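PDB 3HRA: ankyrin repeat family protein from Enterococcus faecalis, which is of unknown function but, as an ankyrin repeat protein, probably serves as a scaffold for binding other proteins. Local coordinates for residues N14-K19 against V47-I52; A63-Q68 against S74-A79; I173-G178 against M182-Q187. One frame throughout, in Å; residues are numbered along the deposited sequence.

Contact 1: residues N14-K19 against V47-I52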
ATOM      1  N   ASN A  14       2.083   8.745 -18.983  1.00  8.05           N
ATOM      2  CA  ASN A  14       3.487   9.093 -18.814  1.00  8.41           C
ATOM      3  C   ASN A  14       3.683  10.596 -18.919  1.00  6.89           C
ATOM      4  O   ASN A  14       4.501  11.167 -18.191  1.00 10.70           O
ATOM      5  CB  ASN A  14       4.361   8.359 -19.833  1.00  7.24           C
ATOM      6  CG  ASN A  14       4.777   6.963 -19.358  1.00 13.40           C
ATOM      7  OD1 ASN A  14       4.686   5.984 -20.108  1.00 24.21           O
ATOM      8  ND2 ASN A  14       5.249   6.871 -18.129  1.00 16.46           N
ATOM      9  N   GLN A  15       2.897  11.224 -19.801  1.00  5.60           N
ATOM     10  CA  GLN A  15       2.941  12.672 -20.035  1.00  5.31           C
ATOM     11  C   GLN A  15       2.110  13.488 -19.044  1.00  7.83           C
ATOM     12  O   GLN A  15       2.027  14.717 -19.165  1.00 12.10           O
ATOM     13  CB  GLN A  15       2.542  12.989 -21.481  1.00  9.46           C
ATOM     14  CG  GLN A  15       3.611  12.563 -22.488  1.00 10.39           C
ATOM     15  CD  GLN A  15       3.212  12.828 -23.907  1.00 19.58           C
ATOM     16  OE1 GLN A  15       3.859  12.354 -24.841  1.00 30.70           O
ATOM     17  NE2 GLN A  15       2.138  13.590 -24.092  1.00 26.41           N
ATOM     18  N   ARG A  16       1.522  12.807 -18.057  1.00  6.25           N
ATOM     19  CA  ARG A  16       0.795  13.449 -16.963  1.00  4.97           C
ATOM     20  C   ARG A  16      -0.327  14.304 -17.518  1.00 10.98           C
ATOM     21  O   ARG A  16      -0.659  15.344 -16.937  1.00 13.04           O
ATOM     22  CB  ARG A  16       1.740  14.334 -16.150  1.00  6.67           C
ATOM     23  CG  ARG A  16       3.144  13.751 -15.992  1.00 11.72           C
ATOM     24  CD  ARG A  16       3.174  12.613 -14.977  1.00 10.06           C
ATOM     25  NE  ARG A  16       2.658  13.047 -13.680  1.00  7.62           N
ATOM     26  CZ  ARG A  16       3.377  13.619 -12.715  1.00  7.69           C
ATOM     27  NH1 ARG A  16       4.682  13.847 -12.866  1.00  7.58           N
ATOM     28  NH2 ARG A  16       2.775  13.999 -11.594  1.00  9.47           N
ATOM     29  N   ASP A  17      -0.900  13.859 -18.639  1.00  9.33           N
ATOM     30  CA  ASP A  17      -1.822  14.681 -19.415  1.00  8.61           C
ATOM     31  C   ASP A  17      -3.258  14.260 -19.122  1.00  7.25           C
ATOM     32  O   ASP A  17      -3.833  13.411 -19.801  1.00  9.01           O
ATOM     33  CB  ASP A  17      -1.492  14.574 -20.908  1.00  8.06           C
ATOM     34  CG  ASP A  17      -2.217  15.629 -21.752  1.00 15.29           C
ATOM     35  OD1 ASP A  17      -3.235  16.183 -21.286  1.00 16.67           O
ATOM     36  OD2 ASP A  17      -1.765  15.900 -22.885  1.00 16.48           O
ATOM     37  N   THR A  18      -3.816  14.865 -18.080  1.00  8.95           N
ATOM     38  CA  THR A  18      -5.140  14.501 -17.587  1.00  7.88           C
ATOM     39  C   THR A  18      -6.211  14.639 -18.688  1.00  7.90           C
ATOM     40  O   THR A  18      -7.069  13.765 -18.855  1.00  7.51           O
ATOM     41  CB  THR A  18      -5.504  15.398 -16.404  1.00  9.82           C
ATOM     42  OG1 THR A  18      -4.494  15.256 -15.397  1.00 14.73           O
ATOM     43  CG2 THR A  18      -6.865  15.016 -15.840  1.00 12.59           C
ATOM     44  N   LYS A  19      -6.167  15.742 -19.425  1.00 11.55           N
ATOM     45  CA  LYS A  19      -7.157  15.978 -20.478  1.00  9.28           C
ATOM     46  C   LYS A  19      -7.057  14.942 -21.598  1.00  8.94           C
ATOM     47  O   LYS A  19      -8.078  14.454 -22.087  1.00 12.21           O
ATOM     48  CB  LYS A  19      -7.036  17.397 -21.032  1.00 11.26           C
ATOM     49  CG  LYS A  19      -7.345  18.465 -19.996  1.00 20.88           C
ATOM     50  CD  LYS A  19      -7.226  19.868 -20.593  1.00 22.02           C
ATOM     51  CE  LYS A  19      -6.651  20.840 -19.566  1.00 25.32           C
ATOM     52  NZ  LYS A  19      -7.229  20.609 -18.213  1.00 34.42           N
ATOM     53  N   VAL A  47      -0.575   6.028 -10.335  1.00  6.00           N
ATOM     54  CA  VAL A  47      -0.387   5.857  -8.892  1.00  5.32           C
ATOM     55  C   VAL A  47       1.043   6.212  -8.477  1.00  9.22           C
ATOM     56  O   VAL A  47       1.253   6.883  -7.467  1.00  7.30           O
ATOM     57  CB  VAL A  47      -0.768   4.432  -8.418  1.00  7.62           C
ATOM     58  CG1 VAL A  47      -0.400   4.235  -6.959  1.00  7.51           C
ATOM     59  CG2 VAL A  47      -2.255   4.205  -8.617  1.00  7.29           C
ATOM     60  N   HIS A  48       2.014   5.766  -9.271  1.00  6.01           N
ATOM     61  CA  HIS A  48       3.418   6.119  -9.072  1.00  6.58           C
ATOM     62  C   HIS A  48       3.616   7.638  -9.094  1.00  5.77           C
ATOM     63  O   HIS A  48       4.332   8.185  -8.261  1.00 11.43           O
ATOM     64  CB  HIS A  48       4.300   5.447 -10.143  1.00  6.81           C
ATOM     65  CG  HIS A  48       4.591   3.998  -9.870  1.00 10.60           C
ATOM     66  ND1 HIS A  48       3.621   3.017  -9.931  1.00 10.20           N
ATOM     67  CD2 HIS A  48       5.740   3.363  -9.534  1.00 13.25           C
ATOM     68  CE1 HIS A  48       4.159   1.844  -9.647  1.00 10.70           C
ATOM     69  NE2 HIS A  48       5.444   2.027  -9.398  1.00 15.22           N
ATOM     70  N   ASN A  49       2.950   8.314 -10.029  1.00  5.92           N
ATOM     71  CA  ASN A  49       3.039   9.766 -10.185  1.00  3.54           C
ATOM     72  C   ASN A  49       2.193  10.570  -9.182  1.00  6.80           C
ATOM     73  O   ASN A  49       2.345  11.796  -9.063  1.00 11.54           O
ATOM     74  CB  ASN A  49       2.599  10.172 -11.593  1.00  6.83           C
ATOM     75  CG  ASN A  49       3.668   9.927 -12.640  1.00  6.78           C
ATOM     76  OD1 ASN A  49       4.855  10.052 -12.371  1.00 14.00           O
ATOM     77  ND2 ASN A  49       3.242   9.589 -13.849  1.00  6.82           N
ATOM     78  N   ASN A  50       1.313   9.870  -8.471  1.00  5.02           N
ATOM     79  CA  ASN A  50       0.252  10.497  -7.662  1.00  6.57           C
ATOM     80  C   ASN A  50      -0.600  11.486  -8.461  1.00  7.70           C
ATOM     81  O   ASN A  50      -0.946  12.567  -7.978  1.00  8.51           O
ATOM     82  CB  ASN A  50       0.771  11.132  -6.364  1.00  8.00           C
ATOM     83  CG  ASN A  50      -0.330  11.304  -5.324  1.00  7.37           C
ATOM     84  OD1 ASN A  50      -1.307  10.556  -5.302  1.00  9.66           O
ATOM     85  ND2 ASN A  50      -0.171  12.300  -4.450  1.00 15.90           N
ATOM     86  N   ASP A  51      -0.954  11.082  -9.682  1.00  7.43           N
ATOM     87  CA  ASP A  51      -1.905  11.828 -10.486  1.00  8.69           C
ATOM     88  C   ASP A  51      -3.308  11.350 -10.122  1.00  6.62           C
ATOM     89  O   ASP A  51      -3.843  10.399 -10.705  1.00  5.59           O
ATOM     90  CB  ASP A  51      -1.610  11.671 -11.981  1.00  5.74           C
ATOM     91  CG  ASP A  51      -0.413  12.498 -12.432  1.00 10.96           C
ATOM     92  OD1 ASP A  51      -0.018  13.474 -11.745  1.00 14.30           O
ATOM     93  OD2 ASP A  51       0.141  12.177 -13.489  1.00 10.76           O
ATOM     94  N   ILE A  52      -3.887  12.027  -9.137  1.00  7.89           N
ATOM     95  CA  ILE A  52      -5.112  11.564  -8.509  1.00  7.04           C
ATOM     96  C   ILE A  52      -6.303  11.540  -9.490  1.00  9.02           C
ATOM     97  O   ILE A  52      -7.081  10.584  -9.519  1.00  6.43           O
ATOM     98  CB  ILE A  52      -5.429  12.434  -7.271  1.00  8.89           C
ATOM     99  CG1 ILE A  52      -4.327  12.257  -6.217  1.00  8.74           C
ATOM    100  CG2 ILE A  52      -6.761  12.070  -6.692  1.00  7.91           C
ATOM    101  CD1 ILE A  52      -4.404  13.249  -5.027  1.00  9.10           C
TER
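Arg16 reaches across to Asp51 and grips its carboxylate side-on, one nitrogen to each oxygen. NE of Arg16 donates to OD2 of Asp51 at 2.7 Å with an N-H...O angle of 161°, and NH2 of Arg16 donates to OD1 of Asp51 at 2.8 Å. Both acceptors lie almost in the guanidinium plane and are met on their syn sides, though the two flat groups are moderately twisted against each other, so the donors stand somewhat out of the carboxylate plane. The two bonds of this salt bridge fix the rotation of the guanidinium and satisfy both its NE-H and one N-H of NH2. The arginine chain folds back on itself, bent at chi2 (-75°) and chi3 (-56°), which lays the group against Asn49. There the amide stacks on one guanidinium face with the planes nearly parallel; CG of Asn49 is 3.4 Å from NE of Arg16, and ND2 of Asn49 comes to 3.2 Å from CD of Arg16. Asp51 stands at the N-cap position of helix 52-60, but its carboxylate is spent on the arginine, whereas Asp17, the N-cap of helix 18-25, caps Lys20 N. Arg16 and Asn50 each end a helix in a Schellman motif, and this surface contact joins the two like turns: the one between helices 8-14 and 18-25, and the one between helices 42-49 and 52-60.

Contact 2: residues A63-Q68 against S74-A79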
ATOM      1  N   ALA A  63     -10.317   0.057 -14.760  1.00  8.04           N
ATOM      2  CA  ALA A  63      -8.915  -0.342 -14.631  1.00  6.60           C
ATOM      3  C   ALA A  63      -8.741  -1.302 -13.445  1.00  8.88           C
ATOM      4  O   ALA A  63      -9.356  -1.132 -12.394  1.00  8.49           O
ATOM      5  CB  ALA A  63      -8.008   0.892 -14.468  1.00  8.83           C
ATOM      6  N   ASP A  64      -7.912  -2.317 -13.628  1.00  5.90           N
ATOM      7  CA  ASP A  64      -7.732  -3.352 -12.607  1.00  7.10           C
ATOM      8  C   ASP A  64      -6.731  -2.879 -11.558  1.00  5.80           C
ATOM      9  O   ASP A  64      -5.548  -2.715 -11.866  1.00  6.24           O
ATOM     10  CB  ASP A  64      -7.217  -4.616 -13.288  1.00  8.32           C
ATOM     11  CG  ASP A  64      -7.136  -5.807 -12.350  1.00 11.15           C
ATOM     12  OD1 ASP A  64      -7.366  -5.666 -11.130  1.00 11.55           O
ATOM     13  OD2 ASP A  64      -6.840  -6.903 -12.867  1.00 19.12           O
ATOM     14  N   ILE A  65      -7.202  -2.641 -10.328  1.00  5.42           N
ATOM     15  CA  ILE A  65      -6.327  -2.132  -9.280  1.00  3.59           C
ATOM     16  C   ILE A  65      -5.361  -3.217  -8.779  1.00  5.09           C
ATOM     17  O   ILE A  65      -4.427  -2.937  -8.034  1.00  5.60           O
ATOM     18  CB  ILE A  65      -7.112  -1.537  -8.078  1.00  5.48           C
ATOM     19  CG1 ILE A  65      -7.936  -2.623  -7.376  1.00  6.13           C
ATOM     20  CG2 ILE A  65      -7.994  -0.348  -8.525  1.00  9.17           C
ATOM     21  CD1 ILE A  65      -8.310  -2.291  -5.945  1.00  5.53           C
ATOM     22  N   ASN A  66      -5.577  -4.448  -9.221  1.00  4.78           N
ATOM     23  CA  ASN A  66      -4.773  -5.578  -8.749  1.00  2.11           C
ATOM     24  C   ASN A  66      -3.765  -6.115  -9.780  1.00  6.66           C
ATOM     25  O   ASN A  66      -3.117  -7.124  -9.543  1.00  5.62           O
ATOM     26  CB  ASN A  66      -5.695  -6.721  -8.280  1.00  6.81           C
ATOM     27  CG  ASN A  66      -6.609  -6.292  -7.156  1.00  7.01           C
ATOM     28  OD1 ASN A  66      -6.144  -5.875  -6.113  1.00  7.14           O
ATOM     29  ND2 ASN A  66      -7.929  -6.388  -7.371  1.00  6.37           N
ATOM     30  N   LEU A  67      -3.628  -5.441 -10.912  1.00  7.66           N
ATOM     31  CA  LEU A  67      -2.756  -5.946 -11.978  1.00  5.77           C
ATOM     32  C   LEU A  67      -1.314  -5.587 -11.635  1.00  7.96           C
ATOM     33  O   LEU A  67      -0.929  -4.419 -11.686  1.00  6.91           O
ATOM     34  CB  LEU A  67      -3.171  -5.352 -13.333  1.00  7.59           C
ATOM     35  CG  LEU A  67      -2.638  -6.065 -14.595  1.00  8.52           C
ATOM     36  CD1 LEU A  67      -3.362  -5.613 -15.856  1.00 11.63           C
ATOM     37  CD2 LEU A  67      -1.135  -5.894 -14.782  1.00 11.71           C
ATOM     38  N   GLN A  68      -0.520  -6.602 -11.296  1.00  5.79           N
ATOM     39  CA  GLN A  68       0.844  -6.387 -10.808  1.00  6.93           C
ATOM     40  C   GLN A  68       1.867  -6.159 -11.916  1.00 10.30           C
ATOM     41  O   GLN A  68       1.845  -6.833 -12.956  1.00  8.48           O
ATOM     42  CB  GLN A  68       1.301  -7.569  -9.947  1.00  5.10           C
ATOM     43  CG  GLN A  68       0.505  -7.739  -8.689  1.00  4.21           C
ATOM     44  CD  GLN A  68       0.768  -9.067  -8.004  1.00  7.48           C
ATOM     45  OE1 GLN A  68       1.419  -9.123  -6.956  1.00 14.49           O
ATOM     46  NE2 GLN A  68       0.269 -10.137  -8.591  1.00  8.56           N
ATOM     47  N   SER A  74       0.989  -4.001  -7.711  1.00  6.29           N
ATOM     48  CA  SER A  74      -0.226  -3.570  -8.377  1.00  4.89           C
ATOM     49  C   SER A  74      -0.461  -2.115  -7.973  1.00  4.49           C
ATOM     50  O   SER A  74       0.192  -1.611  -7.037  1.00  2.96           O
ATOM     51  CB  SER A  74      -1.391  -4.422  -7.905  1.00  6.12           C
ATOM     52  OG  SER A  74      -1.586  -4.234  -6.511  1.00  4.65           O
ATOM     53  N   PRO A  75      -1.395  -1.429  -8.658  1.00  4.91           N
ATOM     54  CA  PRO A  75      -1.766  -0.062  -8.248  1.00  5.31           C
ATOM     55  C   PRO A  75      -2.188  -0.001  -6.762  1.00  4.83           C
ATOM     56  O   PRO A  75      -1.788   0.917  -6.040  1.00  4.07           O
ATOM     57  CB  PRO A  75      -2.944   0.271  -9.178  1.00  3.74           C
ATOM     58  CG  PRO A  75      -2.637  -0.532 -10.457  1.00  3.53           C
ATOM     59  CD  PRO A  75      -2.043  -1.836  -9.926  1.00  4.04           C
ATOM     60  N   TYR A  76      -2.978  -0.979  -6.317  1.00  4.41           N
ATOM     61  CA  TYR A  76      -3.407  -1.057  -4.920  1.00  5.26           C
ATOM     62  C   TYR A  76      -2.239  -1.225  -3.936  1.00  3.20           C
ATOM     63  O   TYR A  76      -2.134  -0.501  -2.952  1.00  4.06           O
ATOM     64  CB  TYR A  76      -4.407  -2.204  -4.748  1.00  3.36           C
ATOM     65  CG  TYR A  76      -4.828  -2.432  -3.319  1.00  3.60           C
ATOM     66  CD1 TYR A  76      -5.693  -1.543  -2.680  1.00  9.01           C
ATOM     67  CD2 TYR A  76      -4.374  -3.535  -2.612  1.00  6.08           C
ATOM     68  CE1 TYR A  76      -6.078  -1.746  -1.349  1.00 10.33           C
ATOM     69  CE2 TYR A  76      -4.750  -3.742  -1.286  1.00  9.04           C
ATOM     70  CZ  TYR A  76      -5.599  -2.841  -0.666  1.00 11.33           C
ATOM     71  OH  TYR A  76      -5.993  -3.052   0.636  1.00 17.44           O
ATOM     72  N   LEU A  77      -1.372  -2.196  -4.202  1.00  3.36           N
ATOM     73  CA  LEU A  77      -0.257  -2.463  -3.311  1.00  5.93           C
ATOM     74  C   LEU A  77       0.665  -1.254  -3.221  1.00  6.50           C
ATOM     75  O   LEU A  77       1.169  -0.936  -2.144  1.00  6.60           O
ATOM     76  CB  LEU A  77       0.508  -3.701  -3.784  1.00  5.41           C
ATOM     77  CG  LEU A  77      -0.133  -5.054  -3.436  1.00  1.72           C
ATOM     78  CD1 LEU A  77       0.498  -6.195  -4.230  1.00  7.82           C
ATOM     79  CD2 LEU A  77      -0.068  -5.329  -1.923  1.00  5.14           C
ATOM     80  N   TYR A  78       0.876  -0.586  -4.355  1.00  7.04           N
ATOM     81  CA  TYR A  78       1.759   0.565  -4.406  1.00  5.73           C
ATOM     82  C   TYR A  78       1.123   1.771  -3.701  1.00  4.95           C
ATOM     83  O   TYR A  78       1.765   2.446  -2.891  1.00  7.24           O
ATOM     84  CB  TYR A  78       2.132   0.898  -5.855  1.00  4.87           C
ATOM     85  CG  TYR A  78       3.269   1.890  -5.943  1.00  7.95           C
ATOM     86  CD1 TYR A  78       4.585   1.456  -6.006  1.00 10.20           C
ATOM     87  CD2 TYR A  78       3.023   3.260  -5.912  1.00 10.42           C
ATOM     88  CE1 TYR A  78       5.634   2.361  -6.069  1.00 15.63           C
ATOM     89  CE2 TYR A  78       4.075   4.182  -5.973  1.00 10.48           C
ATOM     90  CZ  TYR A  78       5.369   3.724  -6.052  1.00 15.05           C
ATOM     91  OH  TYR A  78       6.406   4.633  -6.109  1.00 19.63           O
ATOM     92  N   ALA A  79      -0.149   2.029  -3.986  1.00  3.84           N
ATOM     93  CA  ALA A  79      -0.844   3.141  -3.324  1.00  5.37           C
ATOM     94  C   ALA A  79      -0.793   3.017  -1.791  1.00  9.17           C
ATOM     95  O   ALA A  79      -0.556   3.997  -1.086  1.00  7.79           O
ATOM     96  CB  ALA A  79      -2.277   3.232  -3.810  1.00  6.05           C
TER
HETATM   97  O   HOH W   1      -3.391  -5.984  -5.383  1.00 10.80           O
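The Tyr76 ring meets CD1 of Ile65 obliquely, and CB of Tyr76 lies 4.1 Å from that methyl. With CG anti to the backbone N (chi1 176°), the ring leads away from the 63-68 segment, and its hydroxyl bonds to Glu131. Pro75 turns its ring toward the loop: CD sits 3.2 Å from the carbonyl O of Ile65 and is also close to the O of Leu67, while CG approaches the O of Asp64.

The same Ile65 carbonyl accepts from Tyr76 N at 3.0 Å. This bond is fairly straight, with an N-H...O angle of 163°, and lies in the carbonyl plane; it ties the loop to an N-H in the first turn of helix 75-81. Ser74 is the N-cap of that helix, its OG accepting from Leu77 N at 3.1 Å. CB of Ser74 packs against the carbonyl O of Ile65 and the carbonyl carbon of Asn66, and its CA makes a CH...O contact with the O of Leu67. A water joins Ser74 OG, at 2.8 Å, to OD1 of Asn66, to which it donates; Asn66 OD1 also accepts from Asp98 N, so this buried amide oxygen has two donors. Within the loop, an Asx turn from Asp64 OD1 to Asn66 N holds the type I turn of residues 64-67.

Thus the loop leaving helix 52-60 is bound to the start of helix 75-81. Met91 of helix 85-94 backs Ile65 and Pro75, Leu43 and Asn44 of helix 42-49 meet Pro75, and Leu88 of helix 85-94 packs on Tyr76.

Contact 3: residues I173-G178 against M182-Q187; sequences IKDNSG and MDYANQ
Tyr184 and Asp175 extend toward each other from opposite directions and meet at the phenol hydroxyl. Tyr184 OH donates to OD1 of Asp175 at 2.5 Å, a short bond that uses the syn lone pair of the oxygen. The carboxylate oxygen lies at the ring edge, close to the ring plane, with CE2 of Tyr184 3.2 Å from OD1 of Asp175, yet the carboxylate itself is turned steeply, its plane 70° from that of the ring.

Asp175 is aimed at the helix by its first torsion (chi1 65°), which sets CG between the backbone N and the carbonyl carbon. OD2, the other oxygen, faces back into its own loop. That oxygen accepts from Ser177 N at 2.9 Å, closing an Asx turn, and from Ser177 OG at 2.7 Å; both donors come from the same face of the carboxylate, the backbone N from well above its plane and the hydroxyl on the syn side. Arg179 N adds a further bond to OD2. One buried carboxylate therefore organises the type I turn of residues 175-178 with one oxygen and holds the tyrosine with the other; so many donors would probably favour its charged form. Gly178 completes the turn with a positive phi of 83°, where a CB would press on the carbonyl O of Ser177. Asp183 also points toward the loop, but its OD2 bonds to Thr180 N.

In this way the loop between helices 155-166 and 181-188 is fastened to the helix that follows it. Ile145 of helix 143-149 touches both Asp175 and Tyr184, and Val148 of that helix also packs on the tyrosine.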
ATOM      1  N   ILE A 173       3.447 -12.239  18.122  1.00  9.29           N
ATOM      2  CA  ILE A 173       3.934 -12.883  16.894  1.00  8.88           C
ATOM      3  C   ILE A 173       5.448 -12.738  16.729  1.00  9.34           C
ATOM      4  O   ILE A 173       5.988 -11.651  16.864  1.00 10.73           O
ATOM      5  CB  ILE A 173       3.208 -12.335  15.640  1.00  6.57           C
ATOM      6  CG1 ILE A 173       1.715 -12.677  15.721  1.00  8.22           C
ATOM      7  CG2 ILE A 173       3.836 -12.902  14.358  1.00 10.05           C
ATOM      8  CD1 ILE A 173       0.818 -11.988  14.675  1.00 12.02           C
ATOM      9  N   LYS A 174       6.123 -13.852  16.436  1.00  9.49           N
ATOM     10  CA  LYS A 174       7.568 -13.854  16.206  1.00  6.66           C
ATOM     11  C   LYS A 174       7.884 -13.891  14.720  1.00  8.34           C
ATOM     12  O   LYS A 174       7.243 -14.613  13.949  1.00 10.71           O
ATOM     13  CB  LYS A 174       8.231 -15.049  16.910  1.00  8.78           C
ATOM     14  CG  LYS A 174       8.188 -14.971  18.451  1.00 10.20           C
ATOM     15  CD  LYS A 174       8.694 -16.256  19.097  1.00 14.47           C
ATOM     16  CE  LYS A 174       8.683 -16.136  20.623  1.00 16.97           C
ATOM     17  NZ  LYS A 174       8.957 -17.438  21.296  1.00 27.92           N
ATOM     18  N   ASP A 175       8.870 -13.101  14.311  1.00 10.31           N
ATOM     19  CA  ASP A 175       9.352 -13.182  12.935  1.00  9.59           C
ATOM     20  C   ASP A 175      10.232 -14.412  12.742  1.00 13.40           C
ATOM     21  O   ASP A 175      10.328 -15.254  13.643  1.00 13.16           O
ATOM     22  CB  ASP A 175      10.041 -11.883  12.485  1.00  7.97           C
ATOM     23  CG  ASP A 175      11.332 -11.576  13.247  1.00 12.45           C
ATOM     24  OD1 ASP A 175      11.763 -10.411  13.196  1.00 17.31           O
ATOM     25  OD2 ASP A 175      11.928 -12.471  13.884  1.00 13.67           O
ATOM     26  N   ASN A 176      10.852 -14.529  11.569  1.00 11.84           N
ATOM     27  CA  ASN A 176      11.632 -15.719  11.225  1.00 10.38           C
ATOM     28  C   ASN A 176      12.913 -15.848  12.051  1.00 15.52           C
ATOM     29  O   ASN A 176      13.527 -16.920  12.078  1.00 19.61           O
ATOM     30  CB  ASN A 176      11.986 -15.732   9.734  1.00  8.36           C
ATOM     31  CG  ASN A 176      10.779 -15.950   8.835  1.00  9.01           C
ATOM     32  OD1 ASN A 176      10.854 -15.735   7.618  1.00 17.49           O
ATOM     33  ND2 ASN A 176       9.668 -16.383   9.416  1.00 12.63           N
ATOM     34  N   SER A 177      13.330 -14.758  12.696  1.00 13.95           N
ATOM     35  CA  SER A 177      14.479 -14.804  13.601  1.00 15.54           C
ATOM     36  C   SER A 177      14.052 -15.111  15.033  1.00 14.72           C
ATOM     37  O   SER A 177      14.886 -15.180  15.942  1.00 17.90           O
ATOM     38  CB  SER A 177      15.275 -13.493  13.555  1.00 14.89           C
ATOM     39  OG  SER A 177      14.624 -12.431  14.254  1.00 22.90           O
ATOM     40  N   GLY A 178      12.751 -15.297  15.246  1.00 12.90           N
ATOM     41  CA  GLY A 178      12.247 -15.609  16.576  1.00 10.41           C
ATOM     42  C   GLY A 178      12.032 -14.408  17.477  1.00 12.96           C
ATOM     43  O   GLY A 178      11.862 -14.555  18.687  1.00 18.25           O
ATOM     44  N   MET A 182       8.301  -6.394  20.977  1.00  9.81           N
ATOM     45  CA  MET A 182       8.850  -6.036  22.282  1.00  6.33           C
ATOM     46  C   MET A 182      10.357  -6.289  22.329  1.00  9.60           C
ATOM     47  O   MET A 182      11.111  -5.487  22.876  1.00 12.09           O
ATOM     48  CB  MET A 182       8.146  -6.854  23.370  1.00 12.04           C
ATOM     49  CG  MET A 182       8.355  -6.359  24.778  1.00 21.31           C
ATOM     50  SD  MET A 182       7.283  -7.218  25.963  1.00 33.36           S
ATOM     51  CE  MET A 182       5.701  -6.431  25.674  1.00 20.72           C
ATOM     52  N   ASP A 183      10.785  -7.409  21.752  1.00  9.04           N
ATOM     53  CA  ASP A 183      12.210  -7.755  21.666  1.00  9.03           C
ATOM     54  C   ASP A 183      13.004  -6.672  20.951  1.00  9.95           C
ATOM     55  O   ASP A 183      14.051  -6.243  21.446  1.00 11.99           O
ATOM     56  CB  ASP A 183      12.413  -9.093  20.931  1.00 12.60           C
ATOM     57  CG  ASP A 183      11.974 -10.286  21.751  1.00 15.28           C
ATOM     58  OD1 ASP A 183      12.033 -10.201  23.003  1.00 17.90           O
ATOM     59  OD2 ASP A 183      11.566 -11.309  21.141  1.00 13.62           O
ATOM     60  N   TYR A 184      12.507  -6.223  19.796  1.00  7.40           N
ATOM     61  CA  TYR A 184      13.213  -5.214  19.015  1.00  5.70           C
ATOM     62  C   TYR A 184      13.285  -3.871  19.749  1.00  8.44           C
ATOM     63  O   TYR A 184      14.337  -3.238  19.785  1.00 12.05           O
ATOM     64  CB  TYR A 184      12.578  -5.025  17.626  1.00  7.31           C
ATOM     65  CG  TYR A 184      12.904  -6.139  16.651  1.00  9.09           C
ATOM     66  CD1 TYR A 184      14.180  -6.263  16.117  1.00 16.86           C
ATOM     67  CD2 TYR A 184      11.932  -7.050  16.251  1.00  7.83           C
ATOM     68  CE1 TYR A 184      14.490  -7.278  15.216  1.00 17.36           C
ATOM     69  CE2 TYR A 184      12.227  -8.067  15.336  1.00  9.67           C
ATOM     70  CZ  TYR A 184      13.510  -8.173  14.835  1.00 13.69           C
ATOM     71  OH  TYR A 184      13.828  -9.174  13.945  1.00 17.27           O
ATOM     72  N   ALA A 185      12.165  -3.430  20.314  1.00  9.69           N
ATOM     73  CA  ALA A 185      12.136  -2.149  21.007  1.00  8.60           C
ATOM     74  C   ALA A 185      13.122  -2.150  22.170  1.00 11.77           C
ATOM     75  O   ALA A 185      13.850  -1.188  22.385  1.00 13.28           O
ATOM     76  CB  ALA A 185      10.730  -1.837  21.504  1.00 11.59           C
ATOM     77  N   ASN A 186      13.128  -3.244  22.921  1.00  8.25           N
ATOM     78  CA  ASN A 186      14.061  -3.412  24.025  1.00  9.68           C
ATOM     79  C   ASN A 186      15.540  -3.379  23.583  1.00  6.87           C
ATOM     80  O   ASN A 186      16.364  -2.684  24.194  1.00 12.62           O
ATOM     81  CB  ASN A 186      13.747  -4.708  24.776  1.00 13.59           C
ATOM     82  CG  ASN A 186      14.551  -4.852  26.043  1.00 14.15           C
ATOM     83  OD1 ASN A 186      15.283  -5.825  26.213  1.00 25.58           O
ATOM     84  ND2 ASN A 186      14.437  -3.875  26.925  1.00 15.22           N
ATOM     85  N   GLN A 187      15.867  -4.135  22.537  1.00  9.99           N
ATOM     86  CA  GLN A 187      17.233  -4.192  22.002  1.00 13.01           C
ATOM     87  C   GLN A 187      17.730  -2.830  21.526  1.00 14.63           C
ATOM     88  O   GLN A 187      18.907  -2.495  21.689  1.00 19.95           O
ATOM     89  CB  GLN A 187      17.317  -5.187  20.838  1.00 19.14           C
ATOM     90  CG  GLN A 187      17.231  -6.654  21.254  1.00 19.84           C
ATOM     91  CD  GLN A 187      16.989  -7.593  20.064  1.00 21.01           C
ATOM     92  OE1 GLN A 187      16.613  -8.751  20.251  1.00 36.79           O
ATOM     93  NE2 GLN A 187      17.196  -7.093  18.843  1.00 26.00           N
TER

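From the N terminus the three contacts follow in series; none nests in or crosses another. Contact 1 closes a loop of 27 residues and joins the turns of the first two helix pairs. Contact 2 closes a much shorter one, tying the loop after helix 52-60 to helix 75-81. These two touch: Val47 packs on Pro75, Tyr78 and Ala79, and His48 stacks its ring on Tyr78, so helix 42-49 packs directly on helix 75-81. Contact 3 lies at the other end of the solenoid, its centre about 40 Å from that of contact 1 and 31 Å from that of contact 2, and there closes another short loop, onto helix 181-188.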